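Local coordinates for protein allergen Bos d 2 (Bos taurus, PDB 4WFV) that probably carries pheromones, binding small odorant-like molecules as a secreted member of the lipocalin family, and is a major allergen of cow dander, at residues Y20-N25 and R138-E143; T100-Y105 and M113-A118; S52-L57 and L65-A70; Y38-E43 and K150-P155. All coordinates share one frame; numbering follows the deposited sequence. Where two conformers were deposited one is given.

Contact 1: residues Y20-N25 and R138-E143; sequences YAAADN and RGVPNE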
# COMPACT_ATOMS: atom_id res chain seq x y z
N TYR A 20 -5.46 4.15 -4.85
CA TYR A 20 -5.37 5.30 -3.97
C TYR A 20 -4.28 5.13 -2.93
O TYR A 20 -3.90 4.02 -2.55
CB TYR A 20 -6.68 5.50 -3.19
CG TYR A 20 -7.88 5.82 -4.05
CD1 TYR A 20 -8.03 7.06 -4.63
CD2 TYR A 20 -8.89 4.87 -4.24
CE1 TYR A 20 -9.14 7.36 -5.42
CE2 TYR A 20 -9.99 5.15 -5.04
CZ TYR A 20 -10.12 6.39 -5.61
OH TYR A 20 -11.21 6.68 -6.39
N ALA A 21 -3.81 6.27 -2.42
CA ALA A 21 -3.03 6.29 -1.19
C ALA A 21 -3.51 7.47 -0.38
O ALA A 21 -4.08 8.42 -0.93
CB ALA A 21 -1.54 6.41 -1.48
N ALA A 22 -3.30 7.41 0.93
CA ALA A 22 -3.68 8.52 1.81
C ALA A 22 -2.69 8.53 2.95
O ALA A 22 -2.23 7.49 3.38
CB ALA A 22 -5.12 8.33 2.34
N ALA A 23 -2.36 9.72 3.45
CA ALA A 23 -1.38 9.83 4.53
C ALA A 23 -1.62 11.07 5.34
O ALA A 23 -2.18 12.04 4.83
CB ALA A 23 0.05 9.87 3.94
N ASP A 24 -1.19 11.05 6.60
CA ASP A 24 -1.31 12.27 7.40
C ASP A 24 -0.25 13.29 6.97
O ASP A 24 -0.52 14.49 6.99
CB ASP A 24 -1.33 11.99 8.91
CG ASP A 24 -0.14 11.17 9.42
OD1 ASP A 24 0.78 10.83 8.65
OD2 ASP A 24 -0.12 10.91 10.64
N ASN A 25 0.92 12.81 6.55
CA ASN A 25 1.93 13.68 5.95
C ASN A 25 1.87 13.57 4.44
O ASN A 25 2.47 12.67 3.85
CB ASN A 25 3.33 13.29 6.45
CG ASN A 25 3.50 13.54 7.93
OD1 ASN A 25 3.01 14.54 8.45
ND2 ASN A 25 4.19 12.64 8.60
N ARG A 138 -8.08 4.77 11.55
CA ARG A 138 -6.65 4.74 11.84
C ARG A 138 -6.01 6.11 11.82
O ARG A 138 -4.78 6.22 11.76
CB ARG A 138 -5.96 3.82 10.86
CG ARG A 138 -6.32 2.40 11.15
CD ARG A 138 -6.00 1.48 10.02
NE ARG A 138 -6.36 0.12 10.42
CZ ARG A 138 -7.60 -0.35 10.38
NH1 ARG A 138 -8.59 0.42 9.93
NH2 ARG A 138 -7.85 -1.59 10.78
N GLY A 139 -6.83 7.15 11.85
CA GLY A 139 -6.32 8.51 11.90
C GLY A 139 -5.63 8.96 10.63
O GLY A 139 -4.78 9.85 10.65
N VAL A 140 -6.01 8.36 9.51
CA VAL A 140 -5.49 8.78 8.21
C VAL A 140 -6.54 9.66 7.53
O VAL A 140 -7.67 9.23 7.30
CB VAL A 140 -5.15 7.57 7.35
CG1 VAL A 140 -4.72 8.01 5.94
CG2 VAL A 140 -4.04 6.76 8.03
N PRO A 141 -6.19 10.93 7.25
CA PRO A 141 -7.19 11.87 6.76
C PRO A 141 -7.61 11.65 5.31
O PRO A 141 -6.77 11.60 4.40
CB PRO A 141 -6.51 13.23 6.92
CG PRO A 141 -5.05 12.93 6.86
CD PRO A 141 -4.87 11.57 7.47
N ASN A 142 -8.91 11.53 5.09
CA ASN A 142 -9.41 11.32 3.74
C ASN A 142 -9.19 12.53 2.83
O ASN A 142 -9.17 12.41 1.61
CB ASN A 142 -10.86 10.87 3.78
CG ASN A 142 -10.98 9.44 4.23
OD1 ASN A 142 -10.33 8.56 3.68
ND2 ASN A 142 -11.78 9.20 5.26
N GLU A 143 -8.99 13.69 3.44
CA GLU A 143 -8.68 14.91 2.70
C GLU A 143 -7.36 14.77 1.95
O GLU A 143 -7.10 15.49 0.99
CB GLU A 143 -8.62 16.10 3.67
CG GLU A 143 -9.96 16.46 4.30
CD GLU A 143 -10.31 15.65 5.55
OE1 GLU A 143 -9.57 14.71 5.92
OE2 GLU A 143 -11.34 15.98 6.18

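Contact 2: residues T100-Y105 and M113-A118; sequences TYVENY and MTEGLA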
# COMPACT_ATOMS: atom_id res chain seq x y z
N THR A 100 -3.79 -1.70 2.67
CA THR A 100 -2.68 -1.75 3.62
C THR A 100 -2.73 -0.55 4.53
O THR A 100 -3.24 0.51 4.15
CB THR A 100 -1.31 -1.74 2.92
OG1 THR A 100 -1.11 -0.46 2.29
CG2 THR A 100 -1.20 -2.85 1.90
N TYR A 101 -2.20 -0.72 5.74
CA TYR A 101 -1.97 0.38 6.65
C TYR A 101 -0.48 0.37 6.98
O TYR A 101 0.06 -0.64 7.42
CB TYR A 101 -2.80 0.24 7.93
CG TYR A 101 -2.42 1.25 8.99
CD1 TYR A 101 -2.67 2.61 8.81
CD2 TYR A 101 -1.78 0.86 10.16
CE1 TYR A 101 -2.31 3.54 9.77
CE2 TYR A 101 -1.41 1.79 11.13
CZ TYR A 101 -1.68 3.13 10.92
OH TYR A 101 -1.32 4.07 11.87
N VAL A 102 0.18 1.49 6.72
CA VAL A 102 1.61 1.60 6.88
C VAL A 102 1.94 2.69 7.89
O VAL A 102 1.36 3.78 7.84
CB VAL A 102 2.27 1.94 5.53
CG1 VAL A 102 3.74 2.31 5.70
CG2 VAL A 102 2.07 0.79 4.54
N GLU A 103 2.85 2.38 8.81
CA GLU A 103 3.47 3.42 9.63
C GLU A 103 4.94 3.49 9.23
O GLU A 103 5.68 2.51 9.35
CB GLU A 103 3.31 3.13 11.13
CG GLU A 103 1.86 3.11 11.58
CD GLU A 103 1.69 3.13 13.09
OE1 GLU A 103 2.68 2.90 13.81
OE2 GLU A 103 0.55 3.38 13.54
N ASN A 104 5.34 4.64 8.72
CA ASN A 104 6.71 4.86 8.30
C ASN A 104 7.40 5.82 9.26
O ASN A 104 6.82 6.82 9.66
CB ASN A 104 6.74 5.43 6.88
CG ASN A 104 8.10 5.94 6.46
OD1 ASN A 104 8.44 7.10 6.69
ND2 ASN A 104 8.89 5.08 5.82
N TYR A 105 8.62 5.49 9.64
CA TYR A 105 9.43 6.38 10.45
C TYR A 105 10.72 6.66 9.71
O TYR A 105 11.44 5.74 9.32
CB TYR A 105 9.73 5.74 11.81
CG TYR A 105 10.75 6.48 12.65
CD1 TYR A 105 10.48 7.75 13.16
CD2 TYR A 105 11.96 5.89 12.98
CE1 TYR A 105 11.42 8.43 13.94
CE2 TYR A 105 12.89 6.54 13.75
CZ TYR A 105 12.61 7.81 14.23
OH TYR A 105 13.54 8.44 15.01
N MET A 113 -0.22 6.01 6.94
CA MET A 113 -0.77 6.02 5.59
C MET A 113 -1.49 4.72 5.25
O MET A 113 -1.34 3.69 5.92
CB MET A 113 0.32 6.32 4.55
CG MET A 113 1.34 5.23 4.41
SD MET A 113 2.50 5.58 3.07
CE MET A 113 1.55 5.17 1.61
N THR A 114 -2.32 4.79 4.22
CA THR A 114 -2.92 3.58 3.68
C THR A 114 -2.75 3.55 2.19
O THR A 114 -2.49 4.57 1.55
CB THR A 114 -4.43 3.51 3.96
OG1 THR A 114 -5.07 4.65 3.36
CG2 THR A 114 -4.73 3.45 5.48
N GLU A 115 -2.89 2.34 1.64
CA GLU A 115 -2.89 2.14 0.20
C GLU A 115 -4.10 1.30 -0.17
O GLU A 115 -4.42 0.30 0.51
CB GLU A 115 -1.62 1.41 -0.24
CG GLU A 115 -0.37 2.23 0.07
CD GLU A 115 0.90 1.43 -0.01
OE1 GLU A 115 0.93 0.29 0.48
OE2 GLU A 115 1.89 1.95 -0.58
N GLY A 116 -4.80 1.71 -1.22
CA GLY A 116 -5.97 0.99 -1.71
C GLY A 116 -5.65 0.38 -3.06
O GLY A 116 -5.46 1.10 -4.04
N LEU A 117 -5.60 -0.95 -3.10
CA LEU A 117 -5.20 -1.68 -4.29
C LEU A 117 -6.43 -2.37 -4.88
O LEU A 117 -7.35 -2.73 -4.14
CB LEU A 117 -4.15 -2.73 -3.94
CG LEU A 117 -2.98 -2.39 -3.03
CD1 LEU A 117 -2.03 -3.59 -2.93
CD2 LEU A 117 -2.23 -1.20 -3.55
N ALA A 118 -6.43 -2.57 -6.19
CA ALA A 118 -7.52 -3.27 -6.87
C ALA A 118 -7.01 -4.20 -7.94
O ALA A 118 -5.92 -4.03 -8.48
CB ALA A 118 -8.48 -2.28 -7.49

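Contact 3: residues S52-L57 and L65-A70; sequences SITFYL and LLTEVA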
# COMPACT_ATOMS: atom_id res chain seq x y z
N SER A 52 6.71 -10.67 -0.71
CA SER A 52 7.55 -10.08 -1.73
C SER A 52 6.69 -9.09 -2.50
O SER A 52 5.65 -9.46 -3.03
CB SER A 52 8.09 -11.16 -2.67
OG SER A 52 8.93 -10.60 -3.66
N ILE A 53 7.10 -7.82 -2.54
CA ILE A 53 6.30 -6.79 -3.18
C ILE A 53 7.10 -6.14 -4.29
O ILE A 53 8.20 -5.61 -4.06
CB ILE A 53 5.86 -5.72 -2.16
CG1 ILE A 53 5.13 -6.38 -0.98
CG2 ILE A 53 4.95 -4.69 -2.83
CD1 ILE A 53 4.83 -5.42 0.16
N THR A 54 6.55 -6.18 -5.49
CA THR A 54 7.19 -5.61 -6.67
C THR A 54 6.39 -4.39 -7.13
O THR A 54 5.15 -4.44 -7.26
CB THR A 54 7.31 -6.65 -7.79
OG1 THR A 54 8.18 -7.70 -7.34
CG2 THR A 54 7.87 -6.02 -9.05
N PHE A 55 7.08 -3.27 -7.32
CA PHE A 55 6.42 -1.99 -7.59
C PHE A 55 7.37 -1.06 -8.31
O PHE A 55 8.58 -1.27 -8.30
CB PHE A 55 5.97 -1.34 -6.27
CG PHE A 55 7.10 -1.02 -5.33
CD1 PHE A 55 7.62 -1.99 -4.48
CD2 PHE A 55 7.67 0.25 -5.31
CE1 PHE A 55 8.67 -1.70 -3.63
CE2 PHE A 55 8.71 0.54 -4.45
CZ PHE A 55 9.21 -0.43 -3.62
N TYR A 56 6.81 -0.02 -8.92
CA TYR A 56 7.62 1.07 -9.48
C TYR A 56 7.71 2.26 -8.54
O TYR A 56 6.75 2.61 -7.84
CB TYR A 56 7.05 1.56 -10.82
CG TYR A 56 7.33 0.64 -11.98
CD1 TYR A 56 8.57 0.66 -12.62
CD2 TYR A 56 6.37 -0.25 -12.44
CE1 TYR A 56 8.82 -0.16 -13.69
CE2 TYR A 56 6.61 -1.08 -13.49
CZ TYR A 56 7.85 -1.03 -14.12
OH TYR A 56 8.08 -1.88 -15.17
N LEU A 57 8.88 2.88 -8.53
CA LEU A 57 9.10 4.17 -7.89
C LEU A 57 9.57 5.08 -9.02
O LEU A 57 10.40 4.67 -9.83
CB LEU A 57 10.19 4.03 -6.83
CG LEU A 57 10.65 5.27 -6.06
CD1 LEU A 57 9.57 5.74 -5.08
CD2 LEU A 57 11.94 4.94 -5.32
N LEU A 65 11.79 -0.17 -11.41
CA LEU A 65 11.18 -1.40 -10.90
C LEU A 65 11.95 -1.94 -9.69
O LEU A 65 13.14 -2.27 -9.78
CB LEU A 65 11.08 -2.47 -11.99
CG LEU A 65 10.26 -3.72 -11.65
CD1 LEU A 65 8.81 -3.34 -11.38
CD2 LEU A 65 10.34 -4.78 -12.76
N LEU A 66 11.25 -2.05 -8.57
CA LEU A 66 11.87 -2.51 -7.33
C LEU A 66 11.09 -3.70 -6.76
O LEU A 66 9.89 -3.84 -7.00
CB LEU A 66 11.90 -1.39 -6.30
CG LEU A 66 12.69 -0.13 -6.66
CD1 LEU A 66 12.51 0.93 -5.58
CD2 LEU A 66 14.17 -0.45 -6.86
N THR A 67 11.79 -4.54 -6.02
CA THR A 67 11.16 -5.59 -5.24
C THR A 67 11.67 -5.51 -3.81
O THR A 67 12.88 -5.50 -3.58
CB THR A 67 11.45 -6.98 -5.82
OG1 THR A 67 10.87 -7.08 -7.13
CG2 THR A 67 10.86 -8.07 -4.92
N GLU A 68 10.74 -5.43 -2.86
CA GLU A 68 11.09 -5.40 -1.44
C GLU A 68 10.47 -6.60 -0.72
O GLU A 68 9.37 -7.04 -1.05
CB GLU A 68 10.60 -4.10 -0.80
CG GLU A 68 11.23 -2.83 -1.35
CD GLU A 68 12.62 -2.59 -0.79
OE1 GLU A 68 12.98 -3.25 0.20
OE2 GLU A 68 13.35 -1.74 -1.35
N VAL A 69 11.17 -7.12 0.28
CA VAL A 69 10.63 -8.22 1.06
C VAL A 69 10.29 -7.73 2.46
O VAL A 69 11.11 -7.09 3.12
CB VAL A 69 11.63 -9.40 1.14
CG1 VAL A 69 11.07 -10.51 2.01
CG2 VAL A 69 11.94 -9.91 -0.26
N ALA A 70 9.07 -8.01 2.89
CA ALA A 70 8.61 -7.64 4.22
C ALA A 70 8.47 -8.90 5.08
O ALA A 70 7.94 -9.91 4.62
CB ALA A 70 7.27 -6.92 4.13

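Contact 4: residues Y38-E43 and K150-P155; sequences YYRRIE and KTDNCP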
# COMPACT_ATOMS: atom_id res chain seq x y z
N TYR A 38 3.99 2.40 -7.08
CA TYR A 38 3.04 1.85 -8.03
C TYR A 38 3.14 0.32 -8.06
O TYR A 38 3.96 -0.26 -8.79
CB TYR A 38 3.25 2.46 -9.42
CG TYR A 38 3.09 3.97 -9.43
CD1 TYR A 38 1.83 4.56 -9.44
CD2 TYR A 38 4.20 4.81 -9.45
CE1 TYR A 38 1.68 5.95 -9.46
CE2 TYR A 38 4.06 6.20 -9.47
CZ TYR A 38 2.79 6.75 -9.47
OH TYR A 38 2.64 8.12 -9.49
N TYR A 39 2.28 -0.31 -7.27
CA TYR A 39 2.26 -1.76 -7.11
C TYR A 39 2.10 -2.47 -8.43
O TYR A 39 1.39 -2.01 -9.32
CB TYR A 39 1.09 -2.17 -6.22
CG TYR A 39 1.37 -2.08 -4.74
CD1 TYR A 39 1.44 -0.85 -4.09
CD2 TYR A 39 1.56 -3.23 -3.98
CE1 TYR A 39 1.70 -0.76 -2.73
CE2 TYR A 39 1.81 -3.16 -2.61
CZ TYR A 39 1.88 -1.93 -1.99
OH TYR A 39 2.14 -1.88 -0.63
N ARG A 40 2.76 -3.62 -8.54
CA ARG A 40 2.54 -4.53 -9.67
C ARG A 40 2.22 -5.94 -9.21
O ARG A 40 1.38 -6.62 -9.81
CB ARG A 40 3.74 -4.52 -10.63
CG ARG A 40 3.95 -3.19 -11.36
CD ARG A 40 2.85 -2.97 -12.39
NE ARG A 40 3.05 -1.76 -13.19
CZ ARG A 40 2.59 -0.55 -12.87
NH1 ARG A 40 1.90 -0.35 -11.75
NH2 ARG A 40 2.80 0.46 -13.71
N ARG A 41 2.86 -6.40 -8.14
CA ARG A 41 2.67 -7.79 -7.74
C ARG A 41 3.04 -8.02 -6.29
O ARG A 41 4.00 -7.42 -5.79
CB ARG A 41 3.52 -8.71 -8.63
CG ARG A 41 3.26 -10.19 -8.41
CD ARG A 41 4.07 -11.02 -9.41
NE ARG A 41 3.82 -12.45 -9.27
CZ ARG A 41 4.47 -13.39 -9.95
NH1 ARG A 41 5.40 -13.05 -10.83
NH2 ARG A 41 4.19 -14.67 -9.76
N ILE A 42 2.27 -8.87 -5.62
CA ILE A 42 2.58 -9.31 -4.27
C ILE A 42 2.59 -10.83 -4.31
O ILE A 42 1.71 -11.44 -4.91
CB ILE A 42 1.53 -8.84 -3.25
CG1 ILE A 42 1.42 -7.30 -3.24
CG2 ILE A 42 1.87 -9.34 -1.85
CD1 ILE A 42 0.32 -6.78 -2.33
N GLU A 43 3.59 -11.43 -3.68
CA GLU A 43 3.59 -12.87 -3.49
C GLU A 43 3.87 -13.21 -2.03
O GLU A 43 4.55 -12.46 -1.33
CB GLU A 43 4.62 -13.54 -4.41
CG GLU A 43 4.32 -13.37 -5.89
CD GLU A 43 3.03 -14.05 -6.33
OE1 GLU A 43 2.56 -14.98 -5.64
OE2 GLU A 43 2.47 -13.65 -7.37
N LYS A 150 -4.17 7.28 -11.74
CA LYS A 150 -4.26 8.31 -12.77
C LYS A 150 -2.91 8.95 -13.11
O LYS A 150 -2.80 9.68 -14.10
CB LYS A 150 -5.27 9.39 -12.37
CG LYS A 150 -6.72 8.90 -12.42
CD LYS A 150 -7.70 9.94 -11.88
CE LYS A 150 -9.12 9.38 -11.88
NZ LYS A 150 -9.63 9.21 -13.26
N THR A 151 -1.88 8.67 -12.32
CA THR A 151 -0.53 9.12 -12.69
C THR A 151 0.42 7.94 -12.91
O THR A 151 1.63 8.13 -13.04
CB THR A 151 0.07 10.08 -11.63
OG1 THR A 151 0.34 9.36 -10.42
CG2 THR A 151 -0.88 11.25 -11.35
N ASP A 152 -0.13 6.73 -12.98
CA ASP A 152 0.69 5.54 -13.15
C ASP A 152 0.93 5.25 -14.62
O ASP A 152 0.22 4.44 -15.25
CB ASP A 152 0.05 4.33 -12.48
CG ASP A 152 0.97 3.12 -12.43
OD1 ASP A 152 2.02 3.14 -13.12
OD2 ASP A 152 0.64 2.14 -11.74
N ASN A 153 1.93 5.93 -15.16
CA ASN A 153 2.32 5.77 -16.55
C ASN A 153 3.55 4.90 -16.65
O ASN A 153 4.27 4.95 -17.65
CB ASN A 153 2.54 7.14 -17.21
CG ASN A 153 3.66 7.93 -16.58
OD1 ASN A 153 4.15 7.61 -15.50
ND2 ASN A 153 4.09 8.98 -17.26
N CYS A 154 3.81 4.10 -15.62
CA CYS A 154 4.89 3.12 -15.69
C CYS A 154 4.42 1.87 -16.43
O CYS A 154 3.23 1.63 -16.55
CB CYS A 154 5.39 2.76 -14.29
SG CYS A 154 6.06 4.20 -13.38
N PRO A 155 5.37 1.06 -16.93
CA PRO A 155 4.97 -0.11 -17.71
C PRO A 155 4.04 -1.02 -16.92
O PRO A 155 4.22 -1.18 -15.71
CB PRO A 155 6.32 -0.80 -17.99
CG PRO A 155 7.31 0.32 -17.98
CD PRO A 155 6.83 1.22 -16.86

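Contact 1: residues Y20-N25 and R138-E143
Val140 and Pro141 meet Ala22, Ala23 and Asp24 through van der Waals packing, and no hydrogen bond links the two segments directly. Val140 supplies the side-chain contact to Ala22: its CG1 lies 3.6 Å from Ala22 CB and equally close to Ala22 O. Chi1 of 175° holds this methyl anti to the backbone N of Val140. Pro141 sits alongside the end of the strand, its CG 3.6 Å from Ala23 O and its CD 3.6 Å from Asp24 CA, with CD also near Asp24 CB.

The polar groups are tied to third parties. Asp24 OD1 accepts from the backbone N of Lys112, its main partner, and makes a weak bond to the N of Asn25. Ala23 O accepts from Asn144 ND2, so the carbonyl that Pro141 packs against is hydrogen-bonded as well.

Gly139, with phi 69°, is the C-prime residue of a Schellman motif, in which Val140 N bonds to Asn135 O and Gly139 N to Ser136 O. The chain thus leaves helix 125-137 and runs back past the end of strand 17-23, an arrangement that belongs to the lipocalin fold, whose C-terminal helix packs against the outside of the beta-barrel.

Contact 2: residues T100-Y105 and M113-A118
The Tyr101 ring has Thr114 CG2 at its edge, near the ring plane and 4.0 Å from CD1, while Met113 O approaches CD1 obliquely at 3.4 Å. The ring's OH donates to Glu103 OE2 over 2.6 Å, on the anti lone pair of that carboxylate oxygen, and also bonds to Lys112 NZ.

On the other face of the sheet, Thr100 and Glu115 form a hydrogen-bonded pair whose side chains join too. Thr100 OG1 gives its proton to the anti lone pair of Glu115 OE1 at 2.8 Å. The same oxygen bonds to Tyr39 OH, so two hydroxyls hold this buried carboxylate. Next along that face, Val102 and Met113 lie side by side and point the same way, with Val102 CB 3.6 Å from Met113 CG. This face probably points into the lipocalin barrel, where a ligand would be expected, as the bond to Tyr39 suggests.

The backbones are antiparallel, their short axes 4.7 Å apart at closest approach with directions differing by 149°. Val102 N to Met113 O is nearly straight, 176° at the hydrogen, and Met113 N returns a bond to Val102 O. Thr100 and Glu115 exchange a second reciprocal pair; between these, Tyr101 faces Thr114 as a non-hydrogen-bonded pair.

In this hairpin, strand 85-93 flanks strand 97-105 and strand 17-23 flanks strand 110-118. Tyr101 and Thr114 lie on the face toward helix 125-137, where Thr114 OG1 bonds to Asn135 and Tyr131, and Leu117 touches Tyr39 and Ile42 of strand 38-45.

Contact 3: residues S52-L57 and L65-A70
Tyr56 and Leu65 meet ring to methyl in an antiparallel beta hairpin of the lipocalin barrel, formed by strands 50-59 and 62-74. Leu65 CD1 stands over the centre of the Tyr56 ring, 3.8 Å from its centroid and 13° off the normal, a CH-pi contact. The same methyl reaches Thr54 CG2.

On the opposite face, Phe55 receives two neighbours differently. Leu66 CB makes a CH-pi contact over one ring face, displaced toward the rim, whereas Glu68 CG comes in at the edge, in plane, 3.6 Å from CE1; ring and carboxylate planes are 31° apart. Chi1 of 62° goes with this ring lying against the partner strand. Phe82 adds an edge-to-face ring contact.

Two reciprocal pairs of backbone hydrogen bonds, Ile53 with Glu68 and Phe55 with Leu66, fix this register. Between them the non-hydrogen-bonded pair Thr54 and Thr67 comes to a CA separation of 4.2 Å, and CA-H...O contacts run from Thr67 CA to Ile53 O and from Thr54 CA to Leu66 O.

The two threonine side chains cross obliquely. Each carries OG1 anti to its own carbonyl carbon, and the hydroxyls hydrogen-bond at 2.8 Å from Thr54 OG1 to Thr67 OG1, while Thr67 CG2 rests 3.4 Å from Ser52 OG.

Contact 4: residues Y38-E43 and K150-P155
The C-terminal segment of the chain is fastened to strand 38-45 of the lipocalin barrel by Arg40, which meets Asp152 tip to tip in a salt bridge. Chi2 of -70° bends the Arg40 chain at CD. Guanidinium and carboxylate are nearly coplanar, 29° apart, and the grip is end-on: Arg40 NH1 to Asp152 OD2 at 2.8 Å, using the syn lone pair, and Arg40 NH2 to Asp152 OD1 at 2.9 Å. A second grip is side-on to the single atom Pro155 O: Arg40 NE, 2.8 Å away, lies in the carbonyl plane, whereas NH2, at 3.0 Å, stands 58° above it. Arg40 NH1 also bonds to Tyr39 O, and these acceptors, all close to the guanidinium plane, fix its rotation.

Asp152 OD1 also accepts from Cys154 N at 3.2 Å in an Asx turn. Cys154 in turn forms the disulfide with Cys63 that ties the C-terminus to the barrel. At the strand, Arg40 and Arg41 both face Thr54 in a classic beta bulge.

Tyr38 slides past Asp152 in the opposite direction, its CD1 3.4 Å from Asp152 CG. Its OH hydrogen-bonds Thr151 OG1 at 2.8 Å, and both hydroxyls also bond to Arg36. Cys154 SG lies obliquely to the Tyr38 ring, 5.2 Å from the centroid, a sulfur-aromatic contact.

Overall arrangement
All four contacts reach one antiparallel sheet, which closes into the lipocalin barrel. Contacts 1 and 2 adjoin, their centres about 9 Å apart, through strands 17-23 and 110-118, where Ala22 O lies 2.8 Å from Thr114 N. Contacts 3 and 4, about 10 Å apart between centres, share the border of strands 38-45 and 50-59, with Thr54 O 2.8 Å from Arg40 N. Contacts 1 and 3 lie on opposite sides of the chain centre, about 22 Å between contact centres. Contact 2 bridges to contact 4 by packing as well, with Leu117 CD2 3.7 Å from Tyr39 CD1. Side chains there probably line the interior expected to hold the ligand.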